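Local coordinates for probable ATP-dependent kinase TDA10 (Saccharomyces cerevisiae, PDB 1ODF), which is probably an ATP-dependent kinase of unknown substrate, with a fold closely resembling that of bacterial pantothenate kinase, at residues S37-S42 against D212-V217; A68-F73 against G160-F165; G219-Q224 against A243-Y248; L273-D276 against N280-S283. All coordinates share one frame; numbering follows the deposited sequence.

Contact 1. Residues S37-S42 against D212-V217; sequences SGPQGS and DNINNV. With SO4 (sulfate ion), chain B.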
loop_
_atom_site.group_PDB
_atom_site.type_symbol
_atom_site.label_atom_id
_atom_site.label_comp_id
_atom_site.label_asym_id
_atom_site.label_seq_id
_atom_site.Cartn_x
_atom_site.Cartn_y
_atom_site.Cartn_z
ATOM N N SER A 37 -1.346 -1.470 -5.347
ATOM C CA SER A 37 -2.116 -0.340 -4.845
ATOM C C SER A 37 -3.594 -0.488 -5.197
ATOM O O SER A 37 -3.950 -0.821 -6.334
ATOM C CB SER A 37 -1.585 0.961 -5.450
ATOM O OG SER A 37 -2.123 2.096 -4.802
ATOM N N GLY A 38 -4.452 -0.232 -4.220
ATOM C CA GLY A 38 -5.879 -0.340 -4.459
ATOM C C GLY A 38 -6.679 0.111 -3.254
ATOM O O GLY A 38 -6.191 0.046 -2.129
ATOM N N PRO A 39 -7.914 0.582 -3.456
ATOM C CA PRO A 39 -8.699 1.026 -2.303
ATOM C C PRO A 39 -8.912 -0.091 -1.301
ATOM O O PRO A 39 -8.829 -1.268 -1.640
ATOM C CB PRO A 39 -10.008 1.498 -2.937
ATOM C CG PRO A 39 -9.572 1.973 -4.293
ATOM C CD PRO A 39 -8.627 0.860 -4.715
ATOM N N GLN A 40 -9.162 0.281 -0.054
ATOM C CA GLN A 40 -9.418 -0.711 0.982
ATOM C C GLN A 40 -10.656 -1.510 0.562
ATOM O O GLN A 40 -11.674 -0.934 0.177
ATOM C CB GLN A 40 -9.664 -0.005 2.306
ATOM C CG GLN A 40 -8.456 0.771 2.799
ATOM C CD GLN A 40 -8.842 2.004 3.593
ATOM O OE1 GLN A 40 -9.402 2.961 3.041
ATOM N NE2 GLN A 40 -8.552 1.990 4.895
ATOM N N GLY A 41 -10.562 -2.834 0.621
ATOM C CA GLY A 41 -11.679 -3.672 0.227
ATOM C C GLY A 41 -11.608 -4.153 -1.220
ATOM O O GLY A 41 -12.403 -4.990 -1.649
ATOM N N SER A 42 -10.658 -3.631 -1.982
ATOM C CA SER A 42 -10.529 -4.023 -3.382
ATOM C C SER A 42 -10.000 -5.448 -3.549
ATOM O O SER A 42 -10.174 -6.056 -4.607
ATOM C CB SER A 42 -9.607 -3.045 -4.119
ATOM O OG SER A 42 -8.283 -3.102 -3.612
ATOM N N ASP A 212 -15.213 1.617 -10.474
ATOM C CA ASP A 212 -16.137 2.527 -11.161
ATOM C C ASP A 212 -16.731 3.579 -10.230
ATOM O O ASP A 212 -17.123 4.662 -10.664
ATOM C CB ASP A 212 -17.269 1.735 -11.821
ATOM C CG ASP A 212 -17.921 0.749 -10.870
ATOM O OD1 ASP A 212 -18.246 1.149 -9.734
ATOM O OD2 ASP A 212 -18.110 -0.423 -11.259
ATOM N N ASN A 213 -16.816 3.259 -8.945
ATOM C CA ASN A 213 -17.346 4.212 -7.975
ATOM C C ASN A 213 -16.579 4.083 -6.672
ATOM O O ASN A 213 -16.537 3.010 -6.067
ATOM C CB ASN A 213 -18.839 3.976 -7.738
ATOM C CG ASN A 213 -19.428 4.956 -6.742
ATOM O OD1 ASN A 213 -19.229 6.171 -6.852
ATOM N ND2 ASN A 213 -20.162 4.435 -5.765
ATOM N N ILE A 214 -15.976 5.184 -6.237
ATOM C CA ILE A 214 -15.186 5.166 -5.018
ATOM C C ILE A 214 -16.009 4.912 -3.751
ATOM O O ILE A 214 -15.466 4.501 -2.720
ATOM C CB ILE A 214 -14.379 6.477 -4.851
ATOM C CG1 ILE A 214 -13.233 6.244 -3.863
ATOM C CG2 ILE A 214 -15.279 7.601 -4.359
ATOM C CD1 ILE A 214 -12.283 5.109 -4.275
ATOM N N ASN A 215 -17.314 5.149 -3.823
ATOM C CA ASN A 215 -18.157 4.921 -2.660
ATOM C C ASN A 215 -18.352 3.427 -2.442
ATOM O O ASN A 215 -19.016 3.003 -1.496
ATOM C CB ASN A 215 -19.498 5.646 -2.810
ATOM C CG ASN A 215 -19.366 7.145 -2.613
ATOM O OD1 ASN A 215 -18.770 7.603 -1.635
ATOM N ND2 ASN A 215 -19.923 7.919 -3.539
ATOM N N ASN A 216 -17.756 2.630 -3.321
ATOM C CA ASN A 216 -17.831 1.184 -3.189
ATOM C C ASN A 216 -17.085 0.821 -1.914
ATOM O O ASN A 216 -17.354 -0.205 -1.289
ATOM C CB ASN A 216 -17.163 0.495 -4.384
ATOM C CG ASN A 216 -18.006 0.563 -5.645
ATOM O OD1 ASN A 216 -17.625 0.035 -6.692
ATOM N ND2 ASN A 216 -19.158 1.213 -5.547
ATOM N N VAL A 217 -16.145 1.681 -1.533
ATOM C CA VAL A 217 -15.349 1.463 -0.337
ATOM C C VAL A 217 -16.232 1.363 0.906
ATOM O O VAL A 217 -16.000 0.507 1.756
ATOM C CB VAL A 217 -14.289 2.585 -0.158
ATOM C CG1 VAL A 217 -13.576 2.438 1.183
ATOM C CG2 VAL A 217 -13.271 2.510 -1.286
HETATM S S SO4 B . -8.016 -5.325 0.792
HETATM O O1 SO4 B . -9.312 -5.677 0.185
HETATM O O2 SO4 B . -8.144 -4.054 1.529
HETATM O O3 SO4 B . -7.624 -6.385 1.731
HETATM O O4 SO4 B . -6.990 -5.207 -0.266
HETATM O O HOH W 1 -13.445 -1.316 2.485
#
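Apolar contact joins P39 to I214 and V217, where the loop after strand 32-37 meets the start of helix 216-232. P39 CB lies 3.8 Å from V217 CG2. The pyrrolidine ring also meets the end of I214 at a slant, with P39 CG 4.1 Å from I214 CD1. I214 reaches it because CG1 stands anti to its backbone N (chi1 -161°), which carries CD1 toward the proline. V217 adds its other methyl, CG1, near the carbonyl oxygen Q40 O. Helix 249-262 packs on the same residues through Y252, L256 and M249.

No direct hydrogen bond crosses the contact. A water spans it instead, donating to V217 O at 3.2 Å and weakly to Q40 O.

Within residues 37-42 the polar bonds shape a type II turn from P39 to S42. P39 O accepts twice, from S42 N and from S42 OG, the latter at 2.7 Å and in the carbonyl plane. With an alanine here in place of the serine, the hydroxyl is gone and P39 O would probably keep just the backbone amide as donor from the turn, which would be less firmly held.

The turn also presents one amide to an anion. G41 N gives the sulfate oxygen O2 a straight bond of 2.9 Å, and G43 N and S45 N bind the same ion. The sulfate probably came from the crystallisation liquor. Residues 38-45 are the predicted ATP-binding P-loop (Walker A), and the sulfate's position is consistent with that of a nucleotide phosphate. The chemistry is thus divided: carbon backs the loop, while amides face the anion.

Contact 2. Residues A68-F73 against G160-F165; sequences ASIDDF and GWFLGF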
loop_
_atom_site.group_PDB
_atom_site.type_symbol
_atom_site.label_atom_id
_atom_site.label_comp_id
_atom_site.label_asym_id
_atom_site.label_seq_id
_atom_site.Cartn_x
_atom_site.Cartn_y
_atom_site.Cartn_z
ATOM N N ALA A 68 5.938 -7.309 2.033
ATOM C CA ALA A 68 5.553 -6.473 3.149
ATOM C C ALA A 68 4.345 -5.613 2.807
ATOM O O ALA A 68 4.134 -5.240 1.655
ATOM C CB ALA A 68 6.723 -5.578 3.574
ATOM N N SER A 69 3.531 -5.348 3.819
ATOM C CA SER A 69 2.390 -4.459 3.677
ATOM C C SER A 69 2.945 -3.175 4.270
ATOM O O SER A 69 3.719 -3.219 5.227
ATOM C CB SER A 69 1.209 -4.927 4.523
ATOM O OG SER A 69 0.380 -3.823 4.863
ATOM N N ILE A 70 2.590 -2.035 3.704
ATOM C CA ILE A 70 3.092 -0.790 4.262
ATOM C C ILE A 70 2.703 -0.679 5.744
ATOM O O ILE A 70 3.422 -0.073 6.538
ATOM C CB ILE A 70 2.555 0.444 3.472
ATOM C CG1 ILE A 70 3.162 1.735 4.032
ATOM C CG2 ILE A 70 1.036 0.485 3.526
ATOM C CD1 ILE A 70 4.671 1.850 3.841
ATOM N N ASP A 71 1.585 -1.287 6.131
ATOM C CA ASP A 71 1.158 -1.208 7.527
ATOM C C ASP A 71 2.051 -1.987 8.494
ATOM O O ASP A 71 1.965 -1.813 9.710
ATOM C CB ASP A 71 -0.297 -1.628 7.650
ATOM C CG ASP A 71 -1.240 -0.587 7.080
ATOM O OD1 ASP A 71 -2.415 -0.920 6.820
ATOM O OD2 ASP A 71 -0.802 0.574 6.896
ATOM N N ASP A 72 2.922 -2.828 7.946
ATOM C CA ASP A 72 3.867 -3.571 8.760
ATOM C C ASP A 72 4.772 -2.536 9.433
ATOM O O ASP A 72 5.395 -2.813 10.463
ATOM C CB ASP A 72 4.753 -4.470 7.891
ATOM C CG ASP A 72 4.031 -5.692 7.368
ATOM O OD1 ASP A 72 2.872 -5.930 7.771
ATOM O OD2 ASP A 72 4.645 -6.424 6.557
ATOM N N PHE A 73 4.844 -1.348 8.834
ATOM C CA PHE A 73 5.692 -0.273 9.344
ATOM C C PHE A 73 4.981 0.793 10.164
ATOM O O PHE A 73 5.485 1.909 10.291
ATOM C CB PHE A 73 6.443 0.411 8.191
ATOM C CG PHE A 73 7.526 -0.430 7.582
ATOM C CD1 PHE A 73 7.218 -1.444 6.679
ATOM C CD2 PHE A 73 8.860 -0.220 7.926
ATOM C CE1 PHE A 73 8.228 -2.240 6.124
ATOM C CE2 PHE A 73 9.876 -1.009 7.380
ATOM C CZ PHE A 73 9.556 -2.020 6.477
ATOM N N GLY A 160 -0.130 -1.443 -0.369
ATOM C CA GLY A 160 -0.855 -0.505 0.470
ATOM C C GLY A 160 -1.985 0.130 -0.328
ATOM O O GLY A 160 -1.989 0.088 -1.564
ATOM N N TRP A 161 -2.941 0.730 0.377
ATOM C CA TRP A 161 -4.086 1.363 -0.270
ATOM C C TRP A 161 -3.756 2.736 -0.859
ATOM O O TRP A 161 -4.522 3.254 -1.670
ATOM C CB TRP A 161 -5.267 1.495 0.715
ATOM C CG TRP A 161 -4.975 2.397 1.866
ATOM C CD1 TRP A 161 -4.376 2.056 3.047
ATOM C CD2 TRP A 161 -5.152 3.815 1.902
ATOM N NE1 TRP A 161 -4.161 3.182 3.814
ATOM C CE2 TRP A 161 -4.626 4.275 3.131
ATOM C CE3 TRP A 161 -5.699 4.748 1.009
ATOM C CZ2 TRP A 161 -4.627 5.622 3.486
ATOM C CZ3 TRP A 161 -5.700 6.082 1.364
ATOM C CH2 TRP A 161 -5.166 6.508 2.591
ATOM N N PHE A 162 -2.628 3.323 -0.457
ATOM C CA PHE A 162 -2.234 4.639 -0.965
ATOM C C PHE A 162 -0.868 4.683 -1.675
ATOM O O PHE A 162 -0.322 5.762 -1.919
ATOM C CB PHE A 162 -2.248 5.659 0.178
ATOM C CG PHE A 162 -1.195 5.412 1.228
ATOM C CD1 PHE A 162 0.049 6.047 1.154
ATOM C CD2 PHE A 162 -1.444 4.548 2.291
ATOM C CE1 PHE A 162 1.032 5.825 2.127
ATOM C CE2 PHE A 162 -0.466 4.315 3.277
ATOM C CZ PHE A 162 0.777 4.957 3.195
ATOM N N LEU A 163 -0.317 3.525 -2.009
ATOM C CA LEU A 163 0.964 3.496 -2.690
ATOM C C LEU A 163 0.834 4.126 -4.078
ATOM O O LEU A 163 -0.050 3.765 -4.865
ATOM C CB LEU A 163 1.471 2.059 -2.820
ATOM C CG LEU A 163 1.679 1.237 -1.543
ATOM C CD1 LEU A 163 2.400 -0.060 -1.892
ATOM C CD2 LEU A 163 2.486 2.028 -0.531
ATOM N N GLY A 164 1.714 5.076 -4.376
ATOM C CA GLY A 164 1.661 5.720 -5.672
ATOM C C GLY A 164 1.093 7.127 -5.616
ATOM O O GLY A 164 1.327 7.919 -6.530
ATOM N N PHE A 165 0.342 7.441 -4.559
ATOM C CA PHE A 165 -0.228 8.780 -4.410
ATOM C C PHE A 165 0.920 9.767 -4.253
ATOM O O PHE A 165 1.915 9.477 -3.582
ATOM C CB PHE A 165 -1.124 8.863 -3.164
ATOM C CG PHE A 165 -2.383 8.043 -3.248
ATOM C CD1 PHE A 165 -2.606 7.172 -4.317
ATOM C CD2 PHE A 165 -3.332 8.107 -2.222
ATOM C CE1 PHE A 165 -3.756 6.370 -4.360
ATOM C CE2 PHE A 165 -4.482 7.311 -2.253
ATOM C CZ PHE A 165 -4.693 6.439 -3.327
HETATM O O HOH W 2 -2.449 2.853 6.009
#
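This is a small, buried apolar contact near the centre of the chain, just beyond the C-terminal ends of the neighbouring parallel strands 65-69 and 155-160. I70 makes all the close contacts of one side. Its CG2 methyl lies 3.7 Å from G160 CA, where a CB on the glycine would clash with it. The other branch, CG1, stands anti to the backbone N (chi1 -177°) and meets F162 CZ at 4.1 Å. The isoleucine and phenylalanine side chains cross at about a right angle. L163 CD2 closes the group at 4.3 Å from I70 CB.

On the second segment F162 packs on two neighbours. Its ring atom CD2 sits 3.2 Å above one face of W161, toward the rim. Its CA lies over the centre of the F165 ring.

Polar groups border this core. A water accepts from W161 NE1 at 2.8 Å, in the indole plane, and donates to D71 OD2 at 2.9 Å. D71 OD2 also bonds to H102. S69 OG accepts from D71 N in an ST turn. D72 OD2 takes S69 N from above its carboxylate plane and forms a salt bridge with K130. Direct contact is thus apolar, and a water bridges the polar groups, beside K44 of the predicted ATP site, about 4 Å from G160.

Contact 3. Residues G219-Q224 against A243-Y248; sequences GWRLQQ and AFVDRY
R221 brings its guanidinium over the face of the F244 ring by one nitrogen, NH2, in a cation-pi contact. Consecutive helices 216-232 and 238-246 pack here, beside the predicted P-loop of this kinase. The charge centre, R221 CZ, is 4.7 Å from the centroid of the F244 ring and 25° off the ring normal. The guanidinium does not lie flat on the ring, as their planes are 69° apart.

This approach is the tight part of the contact. The arginine chain leaves with CG anti to the backbone N (chi1 -171°) and then bends at chi2, which turns its end toward the phenylalanine. NH2 comes close to three ring atoms, CD2, CE2 and CZ. Y248 CE2 also packs on F244, 3.6 Å above one face of the ring and offset toward its rim.

V245 makes a buried but lighter contact. Its CG2 methyl faces R221 CB at 4.2 Å, and V217 and Y218 of the first helix pack on V245 too. The CA atoms of R221 and V245, the nearest pair across the two segments, are 8.0 Å apart.

The loose side is that of E225. R221 and F244 are both partly exposed, and R221 NH1 has just a long, weak ion pair with E225. Solvent probably screens part of the charge. M236 and V241 cover part of the arginine chain. F244 also comes about 4 Å from Q40 of the predicted ATP site, side chain to side chain. The closest atoms across the contact are R221 NH2 and F244 CE2, 3.1 Å apart.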
loop_
_atom_site.group_PDB
_atom_site.type_symbol
_atom_site.label_atom_id
_atom_site.label_comp_id
_atom_site.label_asym_id
_atom_site.label_seq_id
_atom_site.Cartn_x
_atom_site.Cartn_y
_atom_site.Cartn_z
ATOM N N GLY A 219 -19.362 0.447 1.019
ATOM C CA GLY A 219 -20.025 -0.834 0.888
ATOM C C GLY A 219 -19.162 -1.998 1.324
ATOM O O GLY A 219 -19.575 -2.805 2.153
ATOM N N TRP A 220 -17.956 -2.084 0.772
ATOM C CA TRP A 220 -17.043 -3.169 1.103
ATOM C C TRP A 220 -16.720 -3.273 2.592
ATOM O O TRP A 220 -16.573 -4.372 3.121
ATOM C CB TRP A 220 -15.748 -3.027 0.306
ATOM C CG TRP A 220 -15.935 -3.101 -1.179
ATOM C CD1 TRP A 220 -16.899 -3.798 -1.850
ATOM C CD2 TRP A 220 -15.094 -2.517 -2.182
ATOM N NE1 TRP A 220 -16.708 -3.690 -3.206
ATOM C CE2 TRP A 220 -15.607 -2.910 -3.438
ATOM C CE3 TRP A 220 -13.955 -1.702 -2.141
ATOM C CZ2 TRP A 220 -15.020 -2.516 -4.645
ATOM C CZ3 TRP A 220 -13.371 -1.310 -3.343
ATOM C CH2 TRP A 220 -13.907 -1.720 -4.577
ATOM N N ARG A 221 -16.603 -2.140 3.274
ATOM C CA ARG A 221 -16.299 -2.193 4.697
ATOM C C ARG A 221 -17.548 -2.484 5.537
ATOM O O ARG A 221 -17.451 -3.067 6.619
ATOM C CB ARG A 221 -15.640 -0.895 5.165
ATOM C CG ARG A 221 -15.104 -0.986 6.592
ATOM C CD ARG A 221 -14.199 -2.214 6.760
ATOM N NE ARG A 221 -13.998 -2.560 8.166
ATOM C CZ ARG A 221 -13.040 -2.059 8.942
ATOM N NH1 ARG A 221 -12.953 -2.436 10.211
ATOM N NH2 ARG A 221 -12.157 -1.202 8.449
ATOM N N LEU A 222 -18.715 -2.080 5.041
ATOM C CA LEU A 222 -19.969 -2.334 5.745
ATOM C C LEU A 222 -20.201 -3.837 5.755
ATOM O O LEU A 222 -20.660 -4.403 6.750
ATOM C CB LEU A 222 -21.142 -1.638 5.044
ATOM C CG LEU A 222 -21.340 -0.149 5.350
ATOM C CD1 LEU A 222 -22.164 0.507 4.247
ATOM C CD2 LEU A 222 -22.012 0.010 6.709
ATOM N N GLN A 223 -19.873 -4.478 4.637
ATOM C CA GLN A 223 -20.031 -5.914 4.509
ATOM C C GLN A 223 -19.126 -6.614 5.512
ATOM O O GLN A 223 -19.589 -7.413 6.326
ATOM C CB GLN A 223 -19.667 -6.363 3.094
ATOM C CG GLN A 223 -19.524 -7.875 2.940
ATOM C CD GLN A 223 -18.777 -8.278 1.671
ATOM O OE1 GLN A 223 -18.431 -9.451 1.486
ATOM N NE2 GLN A 223 -18.526 -7.308 0.791
ATOM N N GLN A 224 -17.837 -6.299 5.446
ATOM C CA GLN A 224 -16.834 -6.895 6.323
ATOM C C GLN A 224 -17.227 -6.840 7.803
ATOM O O GLN A 224 -17.134 -7.838 8.519
ATOM C CB GLN A 224 -15.487 -6.192 6.118
ATOM C CG GLN A 224 -14.313 -6.868 6.808
ATOM C CD GLN A 224 -12.998 -6.116 6.624
ATOM O OE1 GLN A 224 -12.810 -5.016 7.151
ATOM N NE2 GLN A 224 -12.081 -6.712 5.871
ATOM N N ALA A 243 -17.823 6.716 9.711
ATOM C CA ALA A 243 -16.863 7.624 10.313
ATOM C C ALA A 243 -15.455 7.121 10.021
ATOM O O ALA A 243 -14.538 7.910 9.781
ATOM C CB ALA A 243 -17.099 7.710 11.826
ATOM N N PHE A 244 -15.296 5.803 10.042
ATOM C CA PHE A 244 -14.007 5.187 9.771
ATOM C C PHE A 244 -13.574 5.492 8.341
ATOM O O PHE A 244 -12.491 6.033 8.121
ATOM C CB PHE A 244 -14.077 3.666 9.956
ATOM C CG PHE A 244 -12.783 2.958 9.632
ATOM C CD1 PHE A 244 -11.742 2.914 10.559
ATOM C CD2 PHE A 244 -12.585 2.372 8.378
ATOM C CE1 PHE A 244 -10.521 2.297 10.241
ATOM C CE2 PHE A 244 -11.372 1.760 8.056
ATOM C CZ PHE A 244 -10.338 1.724 8.991
ATOM N N VAL A 245 -14.430 5.145 7.381
ATOM C CA VAL A 245 -14.137 5.361 5.969
ATOM C C VAL A 245 -13.966 6.840 5.629
ATOM O O VAL A 245 -13.115 7.195 4.818
ATOM C CB VAL A 245 -15.239 4.734 5.072
ATOM C CG1 VAL A 245 -14.915 4.946 3.595
ATOM C CG2 VAL A 245 -15.353 3.246 5.369
ATOM N N ASP A 246 -14.762 7.698 6.258
ATOM C CA ASP A 246 -14.677 9.134 6.015
ATOM C C ASP A 246 -13.256 9.646 6.239
ATOM O O ASP A 246 -12.856 10.660 5.669
ATOM C CB ASP A 246 -15.650 9.893 6.934
ATOM C CG ASP A 246 -17.096 9.839 6.440
ATOM O OD1 ASP A 246 -18.005 10.277 7.176
ATOM O OD2 ASP A 246 -17.327 9.360 5.314
ATOM N N ARG A 247 -12.500 8.948 7.080
ATOM C CA ARG A 247 -11.124 9.338 7.364
ATOM C C ARG A 247 -10.227 9.167 6.136
ATOM O O ARG A 247 -9.233 9.873 5.989
ATOM C CB ARG A 247 -10.564 8.499 8.515
ATOM C CG ARG A 247 -10.927 9.001 9.899
ATOM C CD ARG A 247 -10.863 7.876 10.926
ATOM N NE ARG A 247 -9.589 7.152 10.932
ATOM C CZ ARG A 247 -8.443 7.630 11.412
ATOM N NH1 ARG A 247 -8.391 8.854 11.932
ATOM N NH2 ARG A 247 -7.352 6.870 11.392
ATOM N N TYR A 248 -10.586 8.238 5.256
ATOM C CA TYR A 248 -9.791 7.967 4.062
ATOM C C TYR A 248 -10.283 8.654 2.787
ATOM O O TYR A 248 -9.495 8.926 1.883
ATOM C CB TYR A 248 -9.727 6.459 3.830
ATOM C CG TYR A 248 -9.037 5.706 4.940
ATOM C CD1 TYR A 248 -7.696 5.344 4.833
ATOM C CD2 TYR A 248 -9.728 5.347 6.102
ATOM C CE1 TYR A 248 -7.053 4.639 5.855
ATOM C CE2 TYR A 248 -9.097 4.646 7.129
ATOM C CZ TYR A 248 -7.760 4.293 6.999
ATOM O OH TYR A 248 -7.127 3.598 8.008
#

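Contact 4. Residues L273-D276 against N280-S283; sequences LGID and NVYS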
loop_
_atom_site.group_PDB
_atom_site.type_symbol
_atom_site.label_atom_id
_atom_site.label_comp_id
_atom_site.label_asym_id
_atom_site.label_seq_id
_atom_site.Cartn_x
_atom_site.Cartn_y
_atom_site.Cartn_z
ATOM N N LEU A 273 -6.114 -2.211 -13.349
ATOM C CA LEU A 273 -7.322 -3.018 -13.413
ATOM C C LEU A 273 -8.507 -2.264 -12.835
ATOM O O LEU A 273 -8.450 -1.766 -11.704
ATOM C CB LEU A 273 -7.145 -4.315 -12.622
ATOM C CG LEU A 273 -6.014 -5.290 -12.952
ATOM C CD1 LEU A 273 -6.115 -6.481 -12.019
ATOM C CD2 LEU A 273 -6.110 -5.745 -14.393
ATOM N N GLY A 274 -9.576 -2.179 -13.620
ATOM C CA GLY A 274 -10.775 -1.510 -13.158
ATOM C C GLY A 274 -11.752 -2.573 -12.702
ATOM O O GLY A 274 -12.085 -3.466 -13.475
ATOM N N ILE A 275 -12.203 -2.497 -11.453
ATOM C CA ILE A 275 -13.138 -3.500 -10.943
ATOM C C ILE A 275 -14.403 -2.872 -10.383
ATOM O O ILE A 275 -14.392 -1.727 -9.932
ATOM C CB ILE A 275 -12.501 -4.371 -9.841
ATOM C CG1 ILE A 275 -12.338 -3.557 -8.552
ATOM C CG2 ILE A 275 -11.161 -4.893 -10.315
ATOM C CD1 ILE A 275 -11.826 -4.371 -7.374
ATOM N N ASP A 276 -15.489 -3.642 -10.411
ATOM C CA ASP A 276 -16.788 -3.184 -9.922
ATOM C C ASP A 276 -17.078 -3.665 -8.501
ATOM O O ASP A 276 -16.260 -4.362 -7.891
ATOM C CB ASP A 276 -17.896 -3.670 -10.862
ATOM C CG ASP A 276 -18.038 -5.193 -10.877
ATOM O OD1 ASP A 276 -18.771 -5.708 -11.752
ATOM O OD2 ASP A 276 -17.432 -5.877 -10.019
ATOM N N ASN A 280 -15.401 -7.425 -9.916
ATOM C CA ASN A 280 -15.329 -7.924 -11.288
ATOM C C ASN A 280 -14.601 -6.921 -12.183
ATOM O O ASN A 280 -14.856 -5.717 -12.117
ATOM C CB ASN A 280 -16.734 -8.167 -11.857
ATOM C CG ASN A 280 -17.393 -9.418 -11.299
ATOM O OD1 ASN A 280 -16.851 -10.525 -11.403
ATOM N ND2 ASN A 280 -18.576 -9.250 -10.713
ATOM N N VAL A 281 -13.707 -7.430 -13.027
ATOM C CA VAL A 281 -12.931 -6.596 -13.939
ATOM C C VAL A 281 -13.727 -6.154 -15.168
ATOM O O VAL A 281 -14.230 -6.986 -15.922
ATOM C CB VAL A 281 -11.683 -7.346 -14.441
ATOM C CG1 VAL A 281 -10.900 -6.469 -15.407
ATOM C CG2 VAL A 281 -10.819 -7.766 -13.266
ATOM N N TYR A 282 -13.835 -4.844 -15.370
ATOM C CA TYR A 282 -14.548 -4.321 -16.526
ATOM C C TYR A 282 -13.568 -3.761 -17.565
ATOM O O TYR A 282 -13.919 -3.604 -18.740
ATOM C CB TYR A 282 -15.562 -3.253 -16.095
ATOM C CG TYR A 282 -14.986 -2.107 -15.290
ATOM C CD1 TYR A 282 -14.306 -1.055 -15.914
ATOM C CD2 TYR A 282 -15.127 -2.070 -13.898
ATOM C CE1 TYR A 282 -13.784 0.011 -15.167
ATOM C CE2 TYR A 282 -14.613 -1.020 -13.146
ATOM C CZ TYR A 282 -13.942 0.020 -13.781
ATOM O OH TYR A 282 -13.439 1.061 -13.029
ATOM N N SER A 283 -12.340 -3.467 -17.135
ATOM C CA SER A 283 -11.323 -2.952 -18.052
ATOM C C SER A 283 -9.901 -3.172 -17.544
ATOM O O SER A 283 -9.644 -3.221 -16.335
ATOM C CB SER A 283 -11.529 -1.456 -18.338
ATOM O OG SER A 283 -10.791 -0.643 -17.440
#
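Strands 273-275 and 281-283 run antiparallel, the N-to-C directions of these short segments 126° apart, with a beta bulge where the register slips by one between G274 and I275. G274 and S283 make a hydrogen-bonded pair, with G274 N to S283 O at 2.9 Å. G274 O accepts from Y282 N, also at 2.9 Å. Beyond the bulge, I275 faces V281 as a non-hydrogen-bonded pair, and D276 N bonds to N280 O.

The Y282 ring folds back over the glycine. G274 CA is 4.0 Å from its centroid in a CH-pi contact, and a CB on G274 would clash with Y282 CE1. On the face with I275 and V281, their CG2 methyls meet at 4.1 Å, and V8 of helix 8-24 packs on both.

D276 places its carboxylate between the backbone N and carbonyl carbon (chi1 65°), which brings OD2 to N280 N at 2.6 Å. The amide comes from above the carboxylate plane. A leucine in its place lacks that acceptor and would probably leave N280 N without its mate, loosening the turn. Side-chain and backbone bonds together close a beta hairpin at the edge of the mixed central sheet, of which 281-287 is one outermost strand.

Contact 1 touches each of the other three, and contact 3 does too. Contact 2 is nested along the chain within the loop that contact 1 closes, their centres about 15 Å apart. S37 OG and L163 O join them by a probable hydrogen bond of 2.7 Å. Contact 3 lies about 10 Å from contact 1, centre to centre, and shares helix 216-232 with it; W220 packs on the Q40-G41 backbone. Contact 4 is about 11 Å from contact 1 by centres, and I275 CD1 meets S42 O at 3.6 Å. Contacts 2 and 4 reach the same sheet but do not touch. The sulfate probably marks a phosphate position of the predicted ATP site, which the other three contacts adjoin.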